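Local atomic coordinates of probable TonB-dependent siderophore receptor PiuA (Acinetobacter baumannii, PDB entry 5FP1), a protein that probably takes part in the first step of iron uptake at the outer membrane by binding iron-chelating siderophores, and may bind ferric enterobactin with micromolar affinity. Residues D227-S232 with G258-D263; M111-Q116 with G202-I207; S593-N598 with Q617-P622. All blocks are in the same frame, centred on the assembly; numbering follows the deposited sequence.

Interaction 1: D227-S232 with G258-D263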
loop_
_atom_site.group_PDB
_atom_site.type_symbol
_atom_site.label_atom_id
_atom_site.label_comp_id
_atom_site.label_asym_id
_atom_site.label_seq_id
_atom_site.Cartn_x
_atom_site.Cartn_y
_atom_site.Cartn_z
ATOM N N ASP A 227 -10.956 12.561 -9.668
ATOM C CA ASP A 227 -11.708 12.526 -10.923
ATOM C C ASP A 227 -10.686 12.256 -12.020
ATOM O O ASP A 227 -10.027 13.184 -12.511
ATOM C CB ASP A 227 -12.406 13.889 -11.137
ATOM C CG ASP A 227 -13.316 13.923 -12.374
ATOM O OD1 ASP A 227 -13.658 12.879 -12.947
ATOM O OD2 ASP A 227 -13.712 15.031 -12.769
ATOM N N ASP A 228 -10.510 10.986 -12.369
ATOM C CA ASP A 228 -9.402 10.569 -13.180
ATOM C C ASP A 228 -9.854 9.939 -14.497
ATOM O O ASP A 228 -10.984 9.435 -14.601
ATOM C CB ASP A 228 -8.590 9.479 -12.473
ATOM C CG ASP A 228 -7.999 9.908 -11.149
ATOM O OD1 ASP A 228 -7.839 11.126 -10.861
ATOM O OD2 ASP A 228 -7.620 8.965 -10.412
ATOM N N LYS A 229 -8.938 9.915 -15.455
ATOM C CA LYS A 229 -9.037 9.014 -16.600
ATOM C C LYS A 229 -7.995 7.910 -16.284
ATOM O O LYS A 229 -6.820 8.176 -16.281
ATOM C CB LYS A 229 -8.710 9.731 -17.914
ATOM C CG LYS A 229 -9.724 10.793 -18.342
ATOM C CD LYS A 229 -11.090 10.132 -18.493
ATOM C CE LYS A 229 -12.185 11.026 -19.081
ATOM N NZ LYS A 229 -13.426 10.201 -19.221
ATOM N N PRO A 230 -8.450 6.687 -15.969
ATOM C CA PRO A 230 -7.551 5.704 -15.350
ATOM C C PRO A 230 -6.599 5.045 -16.336
ATOM O O PRO A 230 -6.891 4.910 -17.529
ATOM C CB PRO A 230 -8.526 4.658 -14.772
ATOM C CG PRO A 230 -9.714 4.728 -15.677
ATOM C CD PRO A 230 -9.841 6.195 -16.034
ATOM N N ASP A 231 -5.456 4.625 -15.835
ATOM C CA ASP A 231 -4.485 3.952 -16.650
ATOM C C ASP A 231 -4.966 2.600 -17.115
ATOM O O ASP A 231 -5.888 1.991 -16.538
ATOM C CB ASP A 231 -3.164 3.808 -15.885
ATOM C CG ASP A 231 -1.951 3.685 -16.822
ATOM O OD1 ASP A 231 -2.116 3.727 -18.065
ATOM O OD2 ASP A 231 -0.845 3.533 -16.287
ATOM N N SER A 232 -4.351 2.167 -18.202
ATOM C CA SER A 232 -4.500 0.843 -18.741
ATOM C C SER A 232 -3.159 0.153 -18.480
ATOM O O SER A 232 -2.513 0.360 -17.443
ATOM C CB SER A 232 -4.828 0.914 -20.241
ATOM O OG SER A 232 -5.079 -0.373 -20.811
ATOM N N GLY A 258 -6.285 2.585 -23.040
ATOM C CA GLY A 258 -7.565 2.916 -22.476
ATOM C C GLY A 258 -8.460 3.657 -23.470
ATOM O O GLY A 258 -8.025 4.049 -24.554
ATOM N N TRP A 259 -9.703 3.842 -23.079
ATOM C CA TRP A 259 -10.738 4.399 -23.942
ATOM C C TRP A 259 -11.294 5.614 -23.216
ATOM O O TRP A 259 -12.176 5.499 -22.365
ATOM C CB TRP A 259 -11.782 3.334 -24.182
ATOM C CG TRP A 259 -12.794 3.599 -25.232
ATOM C CD1 TRP A 259 -13.028 4.774 -25.906
ATOM C CD2 TRP A 259 -13.732 2.660 -25.723
ATOM N NE1 TRP A 259 -14.051 4.600 -26.814
ATOM C CE2 TRP A 259 -14.504 3.312 -26.720
ATOM C CE3 TRP A 259 -13.974 1.309 -25.458
ATOM C CZ2 TRP A 259 -15.512 2.660 -27.427
ATOM C CZ3 TRP A 259 -14.971 0.661 -26.168
ATOM C CH2 TRP A 259 -15.740 1.346 -27.142
ATOM N N LYS A 260 -10.755 6.785 -23.535
ATOM C CA LYS A 260 -10.979 7.942 -22.701
ATOM C C LYS A 260 -12.406 8.419 -22.646
ATOM O O LYS A 260 -12.833 8.936 -21.599
ATOM C CB LYS A 260 -10.021 9.082 -23.047
ATOM C CG LYS A 260 -8.593 8.705 -22.705
ATOM C CD LYS A 260 -7.629 9.825 -22.980
ATOM C CE LYS A 260 -7.664 10.871 -21.907
ATOM N NZ LYS A 260 -6.418 11.649 -21.993
ATOM N N ASP A 261 -13.163 8.212 -23.723
ATOM C CA ASP A 261 -14.569 8.596 -23.749
ATOM C C ASP A 261 -15.434 7.639 -22.931
ATOM O O ASP A 261 -16.591 7.946 -22.665
ATOM C CB ASP A 261 -15.098 8.640 -25.190
ATOM C CG ASP A 261 -16.370 9.496 -25.330
ATOM O OD1 ASP A 261 -16.410 10.575 -24.736
ATOM O OD2 ASP A 261 -17.334 9.066 -25.991
ATOM N N ARG A 262 -14.901 6.457 -22.594
ATOM C CA ARG A 262 -15.648 5.443 -21.827
ATOM C C ARG A 262 -15.182 5.336 -20.357
ATOM O O ARG A 262 -15.991 5.197 -19.435
ATOM C CB ARG A 262 -15.457 4.085 -22.467
ATOM C CG ARG A 262 -16.319 2.993 -21.869
ATOM C CD ARG A 262 -15.889 1.622 -22.316
ATOM N NE ARG A 262 -14.597 1.217 -21.772
ATOM C CZ ARG A 262 -13.993 0.058 -22.028
ATOM N NH1 ARG A 262 -14.539 -0.828 -22.855
ATOM N NH2 ARG A 262 -12.837 -0.225 -21.444
ATOM N N ASP A 263 -13.869 5.335 -20.181
ATOM C CA ASP A 263 -13.220 4.963 -18.924
ATOM C C ASP A 263 -13.214 6.157 -17.968
ATOM O O ASP A 263 -13.186 7.311 -18.398
ATOM C CB ASP A 263 -11.768 4.560 -19.169
ATOM C CG ASP A 263 -11.615 3.284 -20.011
ATOM O OD1 ASP A 263 -12.586 2.504 -20.201
ATOM O OD2 ASP A 263 -10.468 3.046 -20.431
HETATM O O HOH W 1 -8.195 2.508 -18.968
#

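Interaction 2: M111-Q116 with G202-I207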
loop_
_atom_site.group_PDB
_atom_site.type_symbol
_atom_site.label_atom_id
_atom_site.label_comp_id
_atom_site.label_asym_id
_atom_site.label_seq_id
_atom_site.Cartn_x
_atom_site.Cartn_y
_atom_site.Cartn_z
ATOM N N MET A 111 -0.370 11.756 -0.363
ATOM C CA MET A 111 0.629 12.082 0.662
ATOM C C MET A 111 0.418 13.451 1.330
ATOM O O MET A 111 1.161 13.778 2.248
ATOM C CB MET A 111 2.027 12.035 0.060
ATOM C CG MET A 111 2.460 10.648 -0.420
ATOM S SD MET A 111 2.531 9.433 0.911
ATOM C CE MET A 111 3.979 10.046 1.764
ATOM N N PHE A 112 -0.575 14.242 0.909
ATOM C CA PHE A 112 -0.621 15.649 1.363
ATOM C C PHE A 112 -0.812 15.804 2.857
ATOM O O PHE A 112 -0.289 16.743 3.439
ATOM C CB PHE A 112 -1.655 16.505 0.615
ATOM C CG PHE A 112 -3.053 16.425 1.158
ATOM C CD1 PHE A 112 -3.902 15.393 0.781
ATOM C CD2 PHE A 112 -3.551 17.425 1.996
ATOM C CE1 PHE A 112 -5.200 15.326 1.240
ATOM C CE2 PHE A 112 -4.861 17.374 2.441
ATOM C CZ PHE A 112 -5.683 16.321 2.076
ATOM N N ALA A 113 -1.534 14.896 3.496
ATOM C CA ALA A 113 -1.738 14.984 4.933
ATOM C C ALA A 113 -0.865 14.018 5.718
ATOM O O ALA A 113 -1.127 13.774 6.893
ATOM C CB ALA A 113 -3.185 14.718 5.269
ATOM N N VAL A 114 0.159 13.485 5.075
ATOM C CA VAL A 114 0.994 12.435 5.666
ATOM C C VAL A 114 2.311 13.001 6.210
ATOM O O VAL A 114 3.063 13.627 5.488
ATOM C CB VAL A 114 1.319 11.342 4.641
ATOM C CG1 VAL A 114 2.230 10.284 5.242
ATOM C CG2 VAL A 114 0.057 10.695 4.127
ATOM N N GLU A 115 2.580 12.727 7.483
ATOM C CA GLU A 115 3.863 13.044 8.134
ATOM C C GLU A 115 4.969 12.058 7.718
ATOM O O GLU A 115 6.051 12.439 7.276
ATOM C CB GLU A 115 3.636 12.957 9.658
ATOM C CG GLU A 115 4.850 13.299 10.516
ATOM C CD GLU A 115 5.131 14.805 10.586
ATOM O OE1 GLU A 115 4.278 15.629 10.183
ATOM O OE2 GLU A 115 6.220 15.166 11.044
ATOM N N GLN A 116 4.680 10.761 7.865
ATOM C CA GLN A 116 5.616 9.695 7.498
ATOM C C GLN A 116 4.856 8.407 7.249
ATOM O O GLN A 116 3.700 8.310 7.599
ATOM C CB GLN A 116 6.670 9.460 8.599
ATOM C CG GLN A 116 6.110 8.952 9.900
ATOM C CD GLN A 116 7.012 9.230 11.092
ATOM O OE1 GLN A 116 7.697 10.244 11.136
ATOM N NE2 GLN A 116 6.972 8.355 12.077
ATOM N N GLY A 202 -8.336 17.857 -1.778
ATOM C CA GLY A 202 -8.483 17.364 -0.433
ATOM C C GLY A 202 -8.390 18.446 0.625
ATOM O O GLY A 202 -7.856 19.534 0.398
ATOM N N ILE A 203 -8.884 18.107 1.802
ATOM C CA ILE A 203 -8.751 18.960 2.953
ATOM C C ILE A 203 -8.646 18.075 4.186
ATOM O O ILE A 203 -9.262 16.991 4.260
ATOM C CB ILE A 203 -9.960 19.946 3.034
ATOM C CG1 ILE A 203 -9.729 21.005 4.124
ATOM C CG2 ILE A 203 -11.242 19.213 3.304
ATOM C CD1 ILE A 203 -10.724 22.164 4.036
ATOM N N ALA A 204 -7.843 18.521 5.152
ATOM C CA ALA A 204 -7.613 17.775 6.380
ATOM C C ALA A 204 -7.482 18.737 7.560
ATOM O O ALA A 204 -6.368 19.092 7.914
ATOM C CB ALA A 204 -6.324 16.971 6.287
ATOM N N PRO A 205 -8.604 19.148 8.133
ATOM C CA PRO A 205 -8.626 19.985 9.323
ATOM C C PRO A 205 -8.652 19.182 10.615
ATOM O O PRO A 205 -9.341 18.150 10.716
ATOM C CB PRO A 205 -9.931 20.736 9.163
ATOM C CG PRO A 205 -10.825 19.782 8.454
ATOM C CD PRO A 205 -9.965 18.856 7.652
ATOM N N SER A 206 -7.941 19.670 11.625
ATOM C CA SER A 206 -8.058 19.083 12.941
ATOM C C SER A 206 -7.924 20.127 14.066
ATOM O O SER A 206 -7.392 21.210 13.859
ATOM C CB SER A 206 -6.993 18.008 13.116
ATOM O OG SER A 206 -5.731 18.543 12.900
ATOM N N ILE A 207 -8.356 19.740 15.252
ATOM C CA ILE A 207 -8.157 20.586 16.419
ATOM C C ILE A 207 -7.863 19.741 17.625
ATOM O O ILE A 207 -8.413 18.657 17.777
ATOM C CB ILE A 207 -9.389 21.509 16.635
ATOM C CG1 ILE A 207 -9.166 22.453 17.833
ATOM C CG2 ILE A 207 -10.662 20.719 16.812
ATOM C CD1 ILE A 207 -10.255 23.509 17.918
#

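Interaction 3: S593-N598 with Q617-P622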
loop_
_atom_site.group_PDB
_atom_site.type_symbol
_atom_site.label_atom_id
_atom_site.label_comp_id
_atom_site.label_asym_id
_atom_site.label_seq_id
_atom_site.Cartn_x
_atom_site.Cartn_y
_atom_site.Cartn_z
ATOM N N SER A 593 12.124 -16.612 -2.955
ATOM C CA SER A 593 10.737 -17.000 -2.741
ATOM C C SER A 593 10.464 -18.332 -3.390
ATOM O O SER A 593 11.057 -18.665 -4.387
ATOM C CB SER A 593 9.768 -15.922 -3.299
ATOM O OG SER A 593 9.901 -15.757 -4.706
ATOM N N GLU A 594 9.502 -19.066 -2.852
ATOM C CA GLU A 594 9.169 -20.362 -3.377
ATOM C C GLU A 594 7.711 -20.701 -3.165
ATOM O O GLU A 594 7.179 -20.654 -2.050
ATOM C CB GLU A 594 10.045 -21.435 -2.709
ATOM C CG GLU A 594 9.772 -22.827 -3.194
ATOM C CD GLU A 594 10.498 -23.850 -2.336
ATOM O OE1 GLU A 594 9.964 -24.301 -1.295
ATOM O OE2 GLU A 594 11.639 -24.132 -2.678
ATOM N N LEU A 595 7.076 -21.076 -4.262
ATOM C CA LEU A 595 5.733 -21.601 -4.238
ATOM C C LEU A 595 5.832 -23.098 -3.982
ATOM O O LEU A 595 5.814 -23.903 -4.904
ATOM C CB LEU A 595 5.071 -21.369 -5.590
ATOM C CG LEU A 595 4.800 -19.903 -5.925
ATOM C CD1 LEU A 595 4.522 -19.746 -7.418
ATOM C CD2 LEU A 595 3.627 -19.417 -5.088
ATOM N N THR A 596 5.994 -23.449 -2.722
ATOM C CA THR A 596 6.347 -24.816 -2.325
ATOM C C THR A 596 5.296 -25.846 -2.723
ATOM O O THR A 596 5.601 -26.912 -3.259
ATOM C CB THR A 596 6.537 -24.872 -0.802
ATOM O OG1 THR A 596 7.409 -23.795 -0.398
ATOM C CG2 THR A 596 7.145 -26.240 -0.387
ATOM N N LYS A 597 4.047 -25.516 -2.468
ATOM C CA LYS A 597 2.967 -26.410 -2.765
ATOM C C LYS A 597 1.760 -25.627 -3.272
ATOM O O LYS A 597 1.186 -24.789 -2.557
ATOM C CB LYS A 597 2.643 -27.190 -1.490
ATOM C CG LYS A 597 1.585 -28.241 -1.647
ATOM C CD LYS A 597 1.437 -29.033 -0.360
ATOM C CE LYS A 597 0.182 -29.887 -0.391
ATOM N NZ LYS A 597 -0.195 -30.274 0.997
ATOM N N ASN A 598 1.386 -25.894 -4.517
ATOM C CA ASN A 598 0.281 -25.193 -5.180
ATOM C C ASN A 598 -0.964 -26.048 -5.263
ATOM O O ASN A 598 -0.878 -27.279 -5.231
ATOM C CB ASN A 598 0.725 -24.829 -6.603
ATOM C CG ASN A 598 1.887 -23.858 -6.608
ATOM O OD1 ASN A 598 1.763 -22.740 -6.102
ATOM N ND2 ASN A 598 3.020 -24.276 -7.151
ATOM N N GLN A 617 9.233 -19.472 -8.479
ATOM C CA GLN A 617 9.362 -18.205 -7.790
ATOM C C GLN A 617 7.961 -17.648 -7.567
ATOM O O GLN A 617 7.083 -17.800 -8.417
ATOM C CB GLN A 617 10.207 -17.240 -8.640
ATOM C CG GLN A 617 10.587 -15.940 -7.943
ATOM C CD GLN A 617 11.534 -15.129 -8.791
ATOM O OE1 GLN A 617 12.242 -15.691 -9.617
ATOM N NE2 GLN A 617 11.521 -13.816 -8.641
ATOM N N MET A 618 7.748 -17.004 -6.425
ATOM C CA MET A 618 6.489 -16.331 -6.186
ATOM C C MET A 618 6.344 -15.089 -7.072
ATOM O O MET A 618 7.308 -14.324 -7.279
ATOM C CB MET A 618 6.361 -15.938 -4.710
ATOM C CG MET A 618 6.246 -17.136 -3.778
ATOM S SD MET A 618 6.319 -16.719 -2.021
ATOM C CE MET A 618 4.816 -15.743 -1.882
ATOM N N PRO A 619 5.131 -14.863 -7.568
ATOM C CA PRO A 619 4.861 -13.630 -8.289
ATOM C C PRO A 619 4.937 -12.414 -7.397
ATOM O O PRO A 619 4.848 -12.516 -6.160
ATOM C CB PRO A 619 3.416 -13.805 -8.800
ATOM C CG PRO A 619 2.825 -14.936 -8.038
ATOM C CD PRO A 619 3.929 -15.692 -7.351
ATOM N N ASN A 620 5.129 -11.264 -8.027
ATOM C CA ASN A 620 5.132 -10.005 -7.334
ATOM C C ASN A 620 6.232 -9.921 -6.270
ATOM O O ASN A 620 6.083 -9.218 -5.267
ATOM C CB ASN A 620 3.741 -9.751 -6.750
ATOM C CG ASN A 620 2.634 -9.995 -7.772
ATOM O OD1 ASN A 620 1.784 -10.866 -7.592
ATOM N ND2 ASN A 620 2.692 -9.286 -8.888
ATOM N N VAL A 621 7.327 -10.639 -6.499
ATOM C CA VAL A 621 8.531 -10.474 -5.689
ATOM C C VAL A 621 9.829 -10.666 -6.449
ATOM O O VAL A 621 10.086 -11.698 -7.084
ATOM C CB VAL A 621 8.513 -11.277 -4.342
ATOM C CG1 VAL A 621 7.896 -12.620 -4.485
ATOM C CG2 VAL A 621 9.924 -11.453 -3.787
ATOM N N PRO A 622 10.679 -9.639 -6.407
ATOM C CA PRO A 622 11.960 -9.733 -7.084
ATOM C C PRO A 622 12.972 -10.467 -6.231
ATOM O O PRO A 622 12.930 -10.382 -4.997
ATOM C CB PRO A 622 12.383 -8.283 -7.222
ATOM C CG PRO A 622 11.798 -7.625 -5.981
ATOM C CD PRO A 622 10.502 -8.351 -5.725
HETATM O O HOH W 2 11.774 -14.117 -5.340
#

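Interaction 1: D227-S232 with G258-D263
Lys229 reaches across from 227-232 and places its ammonium group between two backbone carbonyls of 258-263. Two hydrogen bonds carry the polar part: NZ of Lys229 lies 2.8 Å from Lys260 O and 3.0 Å from Asp263 O. It meets each oxygen almost straight along its C=O axis, at 172° and 173°. A bend at chi2 (-59°) takes the Lys229 chain over to them, and the last two torsions are extended.

Van der Waals contacts complete the packing. The side chains of Lys229 and Lys260 cross obliquely, CG of the first 4.1 Å from CE of the second, while the Lys260 ammonium goes on to a salt bridge with Glu197. The Pro230 ring lies against Asp263, CD 4.0 Å from CB, and Ser232 CB lies against Gly258 N.

One water links the segments, within hydrogen-bonding distance of both Pro230 O and Asp263 OD2.

The Asp263 carboxylate is held largely within its own segment. Arg262 grips OD1 side-on through NE and NH2 in a salt bridge, with OD1 in the guanidinium plane; OD2 takes the backbone N-H of Trp259 (2.9 Å), from above the carboxylate plane, with Thr302 OG1 and the water as further partners.

Across the contact the Lys229 charge is thus met by two carbonyl oxygens; the Asp261 carboxylate, its OD1 6.3 Å from Lys229 NZ, may add a weak long-range attraction.

Interaction 2: M111-Q116 with G202-I207
Phe112 points its side chain at the barrel strand that holds Gly202 and Ala204, and its ring makes most of this contact. From CB the chain leaves with CG between the backbone N and the carbonyl carbon (chi1 84°), which brings the ring beside its own neighbour: Ala113 CB sits 4.1 Å above one face, over the centre. Further out, CE2 lies 4.1 Å from Ala204 CB. At the tip, CZ comes within 3.7 Å of Gly202 C and equally near Ile203 N, so the ring ends against the peptide joining these two residues. At Gly202 the ring therefore lies directly against main-chain atoms. Ala113 adds a methyl-to-methyl contact, its CB 4.0 Å from Ala204 CB. No hydrogen bond crosses between the segments, and the packing is wholly van der Waals.

Phe112 and Ala113 are the middle residues of a type I beta turn from Met111 to Val114, leading into plug strand 114-121. Around them the barrel wall completes the pocket: Ala181 and Leu183 of strand 177-188 touch Phe112, and Tyr222 of strand 215-226 meets its ring, with the planes about 25° apart. The turn thus seats the plug against strand 197-209 and the strands flanking it.

Interaction 3: S593-N598 with Q617-P622
Ser593 OG accepts a hydrogen bond from the backbone N-H of Met618, 3.0 Å away and bent to 145° at the hydrogen. The hydroxyl stands between the backbone N and the carbonyl carbon of its own residue (chi1 62°), and a water lies 2.6 Å from the same OG. Gln617 CG closes up to 3.3 Å from OG, and Val621 CG1 also touches it.

Beside this polar point is a mainly apolar patch. The side chains of Leu595 and Met618 pass at a slant, CD2 of the first 3.7 Å from CG of the second. Leu595 CD1 reaches Pro619 CD at 4.1 Å. Met618 also packs along Ser593, and Ser565 and Val567 of strand 558-575 meet its side chain. Separately, Leu595 CD1 makes a van der Waals contact with a carbonyl, 3.4 Å from Gln617 O.

Further bonds brace both segments. Gln617 NE2 bonds Val621 O (3.0 Å), in the plane of its amide, and so closes the mouth of the curve made by 617-622. Gln617 O accepts a hydrogen bond from Asn656 ND2. On the strand side, Leu595 centres an inverse gamma turn, and Thr596 OG1 bonds Glu594 OE1 on its anti lone pair.

Thr596 and Lys597 both face Glu564 in a classic beta bulge near the end of strand 582-597. The whole is an irregular strand end with the return of its long loop packed beside it, within the antiparallel barrel of a TonB-dependent receptor.

In the fold
Going from the N terminus, interaction 2 comes first: its 85 intervening residues run from the plug into the barrel, so it ties the two domains together at strand 197-209. Interaction 1 follows, closing the excursion between strands 215-226 and 264-279 that includes strand 234-238. Interaction 3 comes much later and closes the loop between strands 582-597 and 624-635, with strands 600-603 and 606-609 inside it. The three are in series; none nests or crosses. Interactions 2 and 3 lie on opposite sides of the chain's centre, their centres 37 Å apart. Interactions 1 and 2 approach to about 10 Å between nearest atoms without touching.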